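Local coordinates for protein putative pyrroline carboxylate reductase (Streptococcus pyogenes, PDB 2AHR) that probably catalyses the NAD(P)H-dependent reduction of 1-pyrroline-5-carboxylate to L-proline, the last step of proline biosynthesis, at residues E[6-11]-E[29-34]; E[61-66]-E[85-90]; E[53-58]-E[81-86]. All blocks are in the same frame, centred on the assembly; numbering follows the deposited sequence.

Contacts 1 and 2 are buried pairings of neighbouring parallel strands in one mixed sheet, and contact 3 is a partly buried packing of a short helix against the loop before strand 86-88. Strands 5-9 and 63-66 are neighbours: Ile65 N bonds to Gly7 O and Ile65 O to Ile9 N, joining the first two contacts. Contact 3 shares Pro85 and Ile86 with contact 2, since the loop 81-86 runs straight into strand 86-88. The chemistry follows the place in the fold: main-chain bonds and aliphatic side chains in contacts 1 and 2, glutamine amides on main-chain atoms in contact 3. All three touch NADP, contact 3 through His54.

Contact 1 of 3, residues E[6-11]-E[29-34]; sequences IGIIGV and LIISGS. With NAP (NADP nicotinamide-adenine-dinucleotide phosphate), chain S.
Strands 6-9 and 29-32 run parallel, their short axes 4.6 Å apart and inclined by 20°. Ile6 pairs with Leu29, Gly7 with Ile30, Ile8 with Ile31 and Ile9 with Ser32. Ile8 takes part through its N, which donates to Ile30 O at 2.8 Å, nearly along the C=O axis. Beyond the strand, Gly10 N reaches Ser32 O with an N-H...O angle of 171°, so the pairing is carried into the glycine turn.

The relief differs on the two faces. On the face of Ile6, Ile8, Leu29 and Ile31, the branched side chains lie one against another. Ile31 has its CG1 in the crowded position between N and the carbonyl carbon (chi1 60°), which turns CG2 towards strand 6-9. There CG2 meets Val11 CG2 at 3.8 Å and Ile8 CD1 at 4.1 Å; Val11 crosses Ile31 at about a right angle, and Ile8 crosses it obliquely. Further back, Leu29 CD2 lies against Ile6 CB. On the other face, Gly7 has no side chain, so Ile30 CG2 can lie 3.8 Å from Gly7 CA, and Leu57 of helix 54-58 packs over the same glycine. Ile30 CG1, anti to the backbone N, carries the rest of the chain away.

The carboxyl ends of both strands receive the adenosine 2'-phosphate end of NADP. Ser34 OG donates to NADP O1X, on the 2'-phosphate, at 2.8 Å, and Gly10 CA comes within 3.4 Å of adenine N3A. Gly10 is also the first glycine of a pattern consistent with the Rossmann GxGxxA motif, and its positive phi by itself favours glycine.

This is the first beta-alpha-beta unit of the Rossmann domain. Helices 13-22 and 36-46 cover the Ile8 and Ile31 face; helix 54-58 packs on the other, where its His54 also bonds Ser32 OG.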
# COMPACT_ATOMS: atom_id res chain seq x y z
N ILE E 6 20.32 43.17 28.13
CA ILE E 6 19.81 42.37 27.02
C ILE E 6 18.30 42.57 26.87
O ILE E 6 17.53 42.40 27.82
CB ILE E 6 20.15 40.85 27.18
CG1 ILE E 6 21.66 40.65 27.33
CG2 ILE E 6 19.62 40.05 25.98
CD1 ILE E 6 22.07 39.29 27.86
N GLY E 7 17.89 42.92 25.65
CA GLY E 7 16.48 43.06 25.32
C GLY E 7 16.00 41.91 24.45
O GLY E 7 16.71 41.47 23.55
N ILE E 8 14.79 41.43 24.73
CA ILE E 8 14.19 40.35 23.95
C ILE E 8 12.93 40.85 23.24
O ILE E 8 11.98 41.30 23.89
CB ILE E 8 13.87 39.10 24.82
CG1 ILE E 8 15.12 38.57 25.53
CG2 ILE E 8 13.29 37.98 23.96
CD1 ILE E 8 15.30 39.06 26.96
N ILE E 9 12.94 40.77 21.92
CA ILE E 9 11.79 41.17 21.11
C ILE E 9 10.99 39.94 20.71
O ILE E 9 11.50 39.06 19.99
CB ILE E 9 12.22 42.00 19.87
CG1 ILE E 9 12.91 43.31 20.31
CG2 ILE E 9 11.02 42.29 18.97
CD1 ILE E 9 13.60 44.06 19.17
N GLY E 10 9.74 39.88 21.16
CA GLY E 10 8.91 38.70 21.01
C GLY E 10 9.24 37.64 22.04
O GLY E 10 10.34 37.09 22.05
N VAL E 11 8.29 37.35 22.93
CA VAL E 11 8.50 36.38 24.00
C VAL E 11 7.36 35.38 24.02
O VAL E 11 6.33 35.57 24.68
CB VAL E 11 8.69 37.06 25.38
CG1 VAL E 11 8.96 36.03 26.47
CG2 VAL E 11 9.82 38.08 25.34
N LEU E 29 17.85 42.26 32.07
CA LEU E 29 16.94 41.84 31.02
C LEU E 29 15.74 42.77 30.86
O LEU E 29 15.22 43.30 31.84
CB LEU E 29 16.47 40.39 31.25
CG LEU E 29 17.55 39.38 31.67
CD1 LEU E 29 16.92 38.05 32.09
CD2 LEU E 29 18.61 39.17 30.58
N ILE E 30 15.33 42.96 29.61
CA ILE E 30 14.12 43.72 29.29
C ILE E 30 13.43 43.11 28.06
O ILE E 30 14.10 42.67 27.12
CB ILE E 30 14.41 45.25 29.13
CG1 ILE E 30 13.12 46.03 28.79
CG2 ILE E 30 15.55 45.50 28.12
CD1 ILE E 30 13.12 47.53 29.25
N ILE E 31 12.10 43.06 28.09
CA ILE E 31 11.32 42.39 27.05
C ILE E 31 10.42 43.35 26.27
O ILE E 31 10.26 44.51 26.65
CB ILE E 31 10.52 41.17 27.60
CG1 ILE E 31 9.53 41.58 28.69
CG2 ILE E 31 11.46 40.11 28.13
CD1 ILE E 31 8.17 41.98 28.16
N SER E 32 9.86 42.85 25.17
CA SER E 32 9.00 43.64 24.30
C SER E 32 8.09 42.70 23.47
O SER E 32 8.57 41.93 22.64
CB SER E 32 9.87 44.52 23.39
OG SER E 32 9.10 45.49 22.72
N GLY E 33 6.78 42.79 23.70
CA GLY E 33 5.82 41.84 23.12
C GLY E 33 5.19 42.26 21.80
O GLY E 33 5.73 43.12 21.11
N SER E 34 4.06 41.64 21.46
CA SER E 34 3.35 41.91 20.19
C SER E 34 2.53 43.20 20.24
O SER E 34 2.29 43.83 19.21
CB SER E 34 2.45 40.73 19.80
OG SER E 34 1.39 40.54 20.73
PA NAP S . 5.31 31.31 19.52
O1A NAP S . 4.14 31.42 18.61
O2A NAP S . 4.97 30.48 20.71
O5B NAP S . 5.88 32.75 19.98
C5B NAP S . 5.92 33.87 19.12
C4B NAP S . 5.61 35.11 19.95
O4B NAP S . 5.91 36.30 19.25
C3B NAP S . 4.14 35.16 20.35
O3B NAP S . 4.07 35.17 21.76
C2B NAP S . 3.60 36.45 19.75
O2B NAP S . 2.79 37.21 20.62
C1B NAP S . 4.87 37.24 19.50
N9A NAP S . 4.68 38.26 18.44
C8A NAP S . 3.80 38.23 17.39
N7A NAP S . 3.93 39.38 16.68
C5A NAP S . 4.88 40.15 17.26
C6A NAP S . 5.39 41.41 16.96
N6A NAP S . 4.60 42.27 16.32
N1A NAP S . 6.38 41.94 17.77
C2A NAP S . 6.84 41.25 18.87
N3A NAP S . 6.32 40.00 19.17
C4A NAP S . 5.36 39.46 18.38
O3 NAP S . 6.58 30.73 18.70
PN NAP S . 7.81 29.93 19.37
O1N NAP S . 7.47 28.48 19.31
O2N NAP S . 8.20 30.52 20.68
O5D NAP S . 8.98 30.21 18.30
C5D NAP S . 9.70 31.42 18.28
C4D NAP S . 11.02 31.24 17.54
O4D NAP S . 11.81 30.22 18.12
C3D NAP S . 10.79 30.85 16.08
O3D NAP S . 11.59 31.71 15.29
C2D NAP S . 11.25 29.41 15.94
O2D NAP S . 11.85 29.19 14.67
C1D NAP S . 12.22 29.26 17.14
N1N NAP S . 12.28 27.93 17.79
C2N NAP S . 11.17 27.38 18.42
C3N NAP S . 11.27 26.14 19.06
C7N NAP S . 10.12 25.59 19.86
O7N NAP S . 10.34 24.36 20.52
N7N NAP S . 8.96 26.24 19.93
C4N NAP S . 12.49 25.45 19.06
C5N NAP S . 13.59 26.00 18.43
C6N NAP S . 13.47 27.25 17.80
P2B NAP S . 1.25 36.86 21.00
O1X NAP S . 0.68 38.04 21.76
O2X NAP S . 0.46 36.65 19.72
O3X NAP S . 1.19 35.60 21.85

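Contact 2 of 3, residues E[61-66]-E[85-90]. With NAP (NADP nicotinamide-adenine-dinucleotide phosphate), chain S.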
# COMPACT_ATOMS: atom_id res chain seq x y z
N VAL E 61 19.73 48.99 25.13
CA VAL E 61 20.26 47.64 25.27
C VAL E 61 21.63 47.42 24.59
O VAL E 61 21.95 48.10 23.62
CB VAL E 61 19.17 46.67 24.76
CG1 VAL E 61 19.69 45.63 23.82
CG2 VAL E 61 18.37 46.11 25.92
N ASP E 62 22.44 46.49 25.11
CA ASP E 62 23.77 46.17 24.52
C ASP E 62 23.75 45.02 23.52
O ASP E 62 24.71 44.80 22.78
CB ASP E 62 24.79 45.82 25.60
CG ASP E 62 24.86 46.86 26.69
OD1 ASP E 62 25.58 47.87 26.50
OD2 ASP E 62 24.20 46.66 27.73
N LEU E 63 22.65 44.27 23.53
CA LEU E 63 22.49 43.05 22.75
C LEU E 63 21.01 42.76 22.65
O LEU E 63 20.30 42.84 23.65
CB LEU E 63 23.21 41.90 23.44
CG LEU E 63 23.28 40.52 22.77
CD1 LEU E 63 24.28 40.49 21.62
CD2 LEU E 63 23.66 39.48 23.80
N VAL E 64 20.54 42.46 21.44
CA VAL E 64 19.15 42.08 21.22
C VAL E 64 19.02 40.57 20.94
O VAL E 64 19.86 39.97 20.25
CB VAL E 64 18.54 42.88 20.05
CG1 VAL E 64 17.21 42.29 19.58
CG2 VAL E 64 18.38 44.35 20.45
N ILE E 65 17.97 39.97 21.48
CA ILE E 65 17.61 38.60 21.15
C ILE E 65 16.23 38.61 20.51
O ILE E 65 15.28 39.16 21.06
CB ILE E 65 17.69 37.66 22.40
CG1 ILE E 65 19.15 37.52 22.86
CG2 ILE E 65 17.10 36.30 22.11
CD1 ILE E 65 19.32 36.82 24.20
N LEU E 66 16.13 38.00 19.33
CA LEU E 66 14.87 37.90 18.63
C LEU E 66 14.11 36.59 18.91
O LEU E 66 14.56 35.50 18.53
CB LEU E 66 15.09 38.06 17.12
CG LEU E 66 15.60 39.42 16.63
CD1 LEU E 66 16.00 39.33 15.14
CD2 LEU E 66 14.55 40.49 16.85
N PRO E 85 24.78 44.23 18.51
CA PRO E 85 24.71 42.87 17.95
C PRO E 85 23.33 42.23 18.22
O PRO E 85 22.67 42.56 19.20
CB PRO E 85 25.81 42.12 18.71
CG PRO E 85 26.76 43.19 19.16
CD PRO E 85 25.87 44.34 19.51
N ILE E 86 22.90 41.36 17.32
CA ILE E 86 21.60 40.71 17.43
C ILE E 86 21.76 39.20 17.35
O ILE E 86 22.55 38.69 16.55
CB ILE E 86 20.63 41.21 16.32
CG1 ILE E 86 20.45 42.73 16.39
CG2 ILE E 86 19.27 40.52 16.40
CD1 ILE E 86 20.07 43.34 15.04
N ILE E 87 20.99 38.49 18.19
CA ILE E 87 20.89 37.04 18.14
C ILE E 87 19.50 36.65 17.65
O ILE E 87 18.49 37.03 18.25
CB ILE E 87 21.13 36.38 19.52
CG1 ILE E 87 22.50 36.78 20.10
CG2 ILE E 87 20.98 34.85 19.45
CD1 ILE E 87 22.60 36.62 21.63
N SER E 88 19.47 35.87 16.57
CA SER E 88 18.24 35.27 16.07
C SER E 88 18.15 33.82 16.50
O SER E 88 19.13 33.06 16.38
CB SER E 88 18.15 35.38 14.54
OG SER E 88 17.07 34.63 14.00
N MSE E 89 16.97 33.42 16.98
CA MSE E 89 16.73 32.00 17.30
C MSE E 89 15.87 31.28 16.24
O MSE E 89 15.53 30.10 16.38
CB MSE E 89 16.17 31.83 18.72
CG MSE E 89 14.67 32.08 18.90
SE MSE E 89 14.08 31.90 20.64
CE MSE E 89 15.21 33.03 21.44
N ALA E 90 15.55 32.00 15.16
CA ALA E 90 14.56 31.57 14.20
C ALA E 90 15.11 30.51 13.25
O ALA E 90 16.23 30.62 12.76
CB ALA E 90 14.05 32.75 13.40
PA NAP S . 5.31 31.31 19.52
O1A NAP S . 4.14 31.42 18.61
O2A NAP S . 4.97 30.48 20.71
O5B NAP S . 5.88 32.75 19.98
C5B NAP S . 5.92 33.87 19.12
C4B NAP S . 5.61 35.11 19.95
O4B NAP S . 5.91 36.30 19.25
C3B NAP S . 4.14 35.16 20.35
O3B NAP S . 4.07 35.17 21.76
C2B NAP S . 3.60 36.45 19.75
O2B NAP S . 2.79 37.21 20.62
C1B NAP S . 4.87 37.24 19.50
N9A NAP S . 4.68 38.26 18.44
C8A NAP S . 3.80 38.23 17.39
N7A NAP S . 3.93 39.38 16.68
C5A NAP S . 4.88 40.15 17.26
C6A NAP S . 5.39 41.41 16.96
N6A NAP S . 4.60 42.27 16.32
N1A NAP S . 6.38 41.94 17.77
C2A NAP S . 6.84 41.25 18.87
N3A NAP S . 6.32 40.00 19.17
C4A NAP S . 5.36 39.46 18.38
O3 NAP S . 6.58 30.73 18.70
PN NAP S . 7.81 29.93 19.37
O1N NAP S . 7.47 28.48 19.31
O2N NAP S . 8.20 30.52 20.68
O5D NAP S . 8.98 30.21 18.30
C5D NAP S . 9.70 31.42 18.28
C4D NAP S . 11.02 31.24 17.54
O4D NAP S . 11.81 30.22 18.12
C3D NAP S . 10.79 30.85 16.08
O3D NAP S . 11.59 31.71 15.29
C2D NAP S . 11.25 29.41 15.94
O2D NAP S . 11.85 29.19 14.67
C1D NAP S . 12.22 29.26 17.14
N1N NAP S . 12.28 27.93 17.79
C2N NAP S . 11.17 27.38 18.42
C3N NAP S . 11.27 26.14 19.06
C7N NAP S . 10.12 25.59 19.86
O7N NAP S . 10.34 24.36 20.52
N7N NAP S . 8.96 26.24 19.93
C4N NAP S . 12.49 25.45 19.06
C5N NAP S . 13.59 26.00 18.43
C6N NAP S . 13.47 27.25 17.80
P2B NAP S . 1.25 36.86 21.00
O1X NAP S . 0.68 38.04 21.76
O2X NAP S . 0.46 36.65 19.72
O3X NAP S . 1.19 35.60 21.85
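Ile87, Leu66 and Pro85 have the most surface buried in this parallel pairing of strands 63-66 and 86-88, whose short axes lie 4.7 Å apart. Ile87 works with both its backbone and its side chain. Its N donates to Val64 O at 2.8 Å, and its O accepts from Leu66 N at 174°, so one residue bonds to the residues on both sides of its partner Ile65. With CG1 anti to the carbonyl carbon (chi1 -57°), its CD1 touches both Ile65 CG1, at 3.8 Å, and Leu63 CD2, at 3.7 Å. Ile65 and Ile87 lie side by side, pointing the same way.

Leu66 belongs to the opposite face. It crosses Ile86 obliquely, CD1 on CG2 at 3.7 Å, and its carbonyl O has CG of Met89, a selenomethionine, alongside.

Pro85 opens the second segment. Its carbonyl accepts from Val64 N at 3.1 Å, while ring atom CB meets Leu63 CD1, the two side chains crossing at about a right angle.

At the carboxyl ends the chain turns towards NADP: Ser88 OG accepts from Ala90 N in an ST turn, and Ala90 CA lies 3.2 Å from ribose O3D. Met89 bends at chi3 (54°), so that its CE rests on Ile65 CG2.

The pairing closes the beta-alpha-beta unit that contains helix 73-77. Leu66 and Ser88 face that helix and helix 95-102, strand 5-9 continues the sheet beyond strand 63-66, and strand 108-112 continues it beyond strand 86-88.

Contact 3 of 3, residues E[53-58]-E[81-86]; sequences SHQDLI and HFKQPI. With NAP (NADP nicotinamide-adenine-dinucleotide phosphate), chain S.
Helix 54-58 is little more than one turn, with Leu57 N on Ser53 O and Ile58 N on His54 O, whereas 81-86 is mostly irregular. Ser53 is the N-cap, its OG accepting from Asp56 N. The backbones come closest at Ile58 and Phe82, with CA atoms 6.4 Å apart, so side chains bridge the gap.

Gln55, bent at chi2 (59°), grips one residue twice. Its OE1 accepts from His81 N at 2.8 Å on a lone pair, and its NE2 donates to His81 O at 3.2 Å, almost straight at 179°. These two bonds fix the amide's rotation, and NE2 is also hydrogen-bonded to Asp59 OD1. Ile58 has the most surface buried by the contact: its CD1 lies over one face of the Phe82 ring, 3.8 Å from the centroid, a CH-pi contact. Gln84 NE2 bonds to Ile58 O at 2.9 Å and also to Val61 O; its OE1 takes Lys83 N from above the carbonyl plane.

At the helix start, His54 NE2 donates to adenine N1A of NADP at 3.0 Å. Phe82 also packs on Ile9, Val64 and Val102, so the contact ties helix 54-58 and the loop to strands 5-9 and 63-66 and helix 95-102.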
# COMPACT_ATOMS: atom_id res chain seq x y z
N SER E 53 8.09 50.23 23.43
CA SER E 53 8.09 49.86 22.01
C SER E 53 9.36 49.05 21.74
O SER E 53 10.23 48.97 22.61
CB SER E 53 8.09 51.12 21.13
OG SER E 53 9.35 51.77 21.15
N HIS E 54 9.47 48.48 20.54
CA HIS E 54 10.71 47.77 20.17
C HIS E 54 11.86 48.75 20.03
O HIS E 54 12.98 48.44 20.42
CB HIS E 54 10.56 46.95 18.87
CG HIS E 54 9.51 45.89 18.93
ND1 HIS E 54 9.16 45.24 20.09
CD2 HIS E 54 8.74 45.35 17.95
CE1 HIS E 54 8.21 44.37 19.84
NE2 HIS E 54 7.93 44.41 18.55
N GLN E 55 11.59 49.93 19.48
CA GLN E 55 12.63 50.96 19.37
C GLN E 55 13.07 51.42 20.76
O GLN E 55 14.26 51.61 21.00
CB GLN E 55 12.18 52.13 18.50
CG GLN E 55 13.33 52.99 17.95
CD GLN E 55 14.34 52.21 17.11
OE1 GLN E 55 14.00 51.65 16.06
NE2 GLN E 55 15.59 52.21 17.55
N ASP E 56 12.10 51.57 21.66
CA ASP E 56 12.36 51.91 23.07
C ASP E 56 13.29 50.86 23.70
O ASP E 56 14.25 51.21 24.41
CB ASP E 56 11.04 52.04 23.84
CG ASP E 56 11.24 52.42 25.32
OD1 ASP E 56 10.72 51.69 26.20
OD2 ASP E 56 11.91 53.45 25.60
N LEU E 57 13.01 49.59 23.42
CA LEU E 57 13.91 48.47 23.77
C LEU E 57 15.32 48.67 23.16
O LEU E 57 16.32 48.68 23.89
CB LEU E 57 13.27 47.15 23.29
CG LEU E 57 13.86 45.73 23.38
CD1 LEU E 57 15.25 45.59 22.73
CD2 LEU E 57 13.86 45.21 24.81
N ILE E 58 15.37 48.86 21.84
CA ILE E 58 16.65 48.96 21.11
C ILE E 58 17.59 50.07 21.62
O ILE E 58 18.81 49.88 21.66
CB ILE E 58 16.42 49.12 19.57
CG1 ILE E 58 15.69 47.89 18.99
CG2 ILE E 58 17.75 49.29 18.84
CD1 ILE E 58 15.00 48.14 17.64
N HIS E 81 15.47 50.53 13.91
CA HIS E 81 16.87 50.90 13.67
C HIS E 81 17.79 50.28 14.73
O HIS E 81 17.84 50.74 15.87
CB HIS E 81 17.08 52.43 13.62
CG HIS E 81 15.99 53.17 12.89
ND1 HIS E 81 16.03 53.40 11.53
CD2 HIS E 81 14.84 53.72 13.33
CE1 HIS E 81 14.95 54.07 11.17
NE2 HIS E 81 14.21 54.28 12.24
N PHE E 82 18.54 49.25 14.34
CA PHE E 82 19.34 48.49 15.31
C PHE E 82 20.73 49.10 15.51
O PHE E 82 21.27 49.73 14.61
CB PHE E 82 19.38 46.99 14.95
CG PHE E 82 18.08 46.28 15.22
CD1 PHE E 82 17.10 46.17 14.23
CD2 PHE E 82 17.81 45.72 16.48
CE1 PHE E 82 15.88 45.52 14.48
CE2 PHE E 82 16.60 45.07 16.74
CZ PHE E 82 15.63 44.98 15.73
N LYS E 83 21.29 48.92 16.71
CA LYS E 83 22.45 49.68 17.17
C LYS E 83 23.45 48.80 17.92
O LYS E 83 24.47 49.28 18.44
CB LYS E 83 21.96 50.80 18.09
CG LYS E 83 20.94 51.76 17.46
CD LYS E 83 19.99 52.34 18.52
CE LYS E 83 19.51 53.76 18.16
NZ LYS E 83 18.73 53.87 16.86
N GLN E 84 23.15 47.50 17.99
CA GLN E 84 23.95 46.53 18.75
C GLN E 84 23.91 45.17 18.07
O GLN E 84 23.09 44.96 17.18
CB GLN E 84 23.40 46.40 20.17
CG GLN E 84 21.97 45.91 20.21
CD GLN E 84 20.99 47.00 19.86
OE1 GLN E 84 20.42 47.01 18.77
NE2 GLN E 84 20.80 47.94 20.78
N PRO E 85 24.78 44.23 18.51
CA PRO E 85 24.71 42.87 17.95
C PRO E 85 23.33 42.23 18.22
O PRO E 85 22.67 42.56 19.20
CB PRO E 85 25.81 42.12 18.71
CG PRO E 85 26.76 43.19 19.16
CD PRO E 85 25.87 44.34 19.51
N ILE E 86 22.90 41.36 17.32
CA ILE E 86 21.60 40.71 17.43
C ILE E 86 21.76 39.20 17.35
O ILE E 86 22.55 38.69 16.55
CB ILE E 86 20.63 41.21 16.32
CG1 ILE E 86 20.45 42.73 16.39
CG2 ILE E 86 19.27 40.52 16.40
CD1 ILE E 86 20.07 43.34 15.04
PA NAP S . 5.31 31.31 19.52
O1A NAP S . 4.14 31.42 18.61
O2A NAP S . 4.97 30.48 20.71
O5B NAP S . 5.88 32.75 19.98
C5B NAP S . 5.92 33.87 19.12
C4B NAP S . 5.61 35.11 19.95
O4B NAP S . 5.91 36.30 19.25
C3B NAP S . 4.14 35.16 20.35
O3B NAP S . 4.07 35.17 21.76
C2B NAP S . 3.60 36.45 19.75
O2B NAP S . 2.79 37.21 20.62
C1B NAP S . 4.87 37.24 19.50
N9A NAP S . 4.68 38.26 18.44
C8A NAP S . 3.80 38.23 17.39
N7A NAP S . 3.93 39.38 16.68
C5A NAP S . 4.88 40.15 17.26
C6A NAP S . 5.39 41.41 16.96
N6A NAP S . 4.60 42.27 16.32
N1A NAP S . 6.38 41.94 17.77
C2A NAP S . 6.84 41.25 18.87
N3A NAP S . 6.32 40.00 19.17
C4A NAP S . 5.36 39.46 18.38
O3 NAP S . 6.58 30.73 18.70
PN NAP S . 7.81 29.93 19.37
O1N NAP S . 7.47 28.48 19.31
O2N NAP S . 8.20 30.52 20.68
O5D NAP S . 8.98 30.21 18.30
C5D NAP S . 9.70 31.42 18.28
C4D NAP S . 11.02 31.24 17.54
O4D NAP S . 11.81 30.22 18.12
C3D NAP S . 10.79 30.85 16.08
O3D NAP S . 11.59 31.71 15.29
C2D NAP S . 11.25 29.41 15.94
O2D NAP S . 11.85 29.19 14.67
C1D NAP S . 12.22 29.26 17.14
N1N NAP S . 12.28 27.93 17.79
C2N NAP S . 11.17 27.38 18.42
C3N NAP S . 11.27 26.14 19.06
C7N NAP S . 10.12 25.59 19.86
O7N NAP S . 10.34 24.36 20.52
N7N NAP S . 8.96 26.24 19.93
C4N NAP S . 12.49 25.45 19.06
C5N NAP S . 13.59 26.00 18.43
C6N NAP S . 13.47 27.25 17.80
P2B NAP S . 1.25 36.86 21.00
O1X NAP S . 0.68 38.04 21.76
O2X NAP S . 0.46 36.65 19.72
O3X NAP S . 1.19 35.60 21.85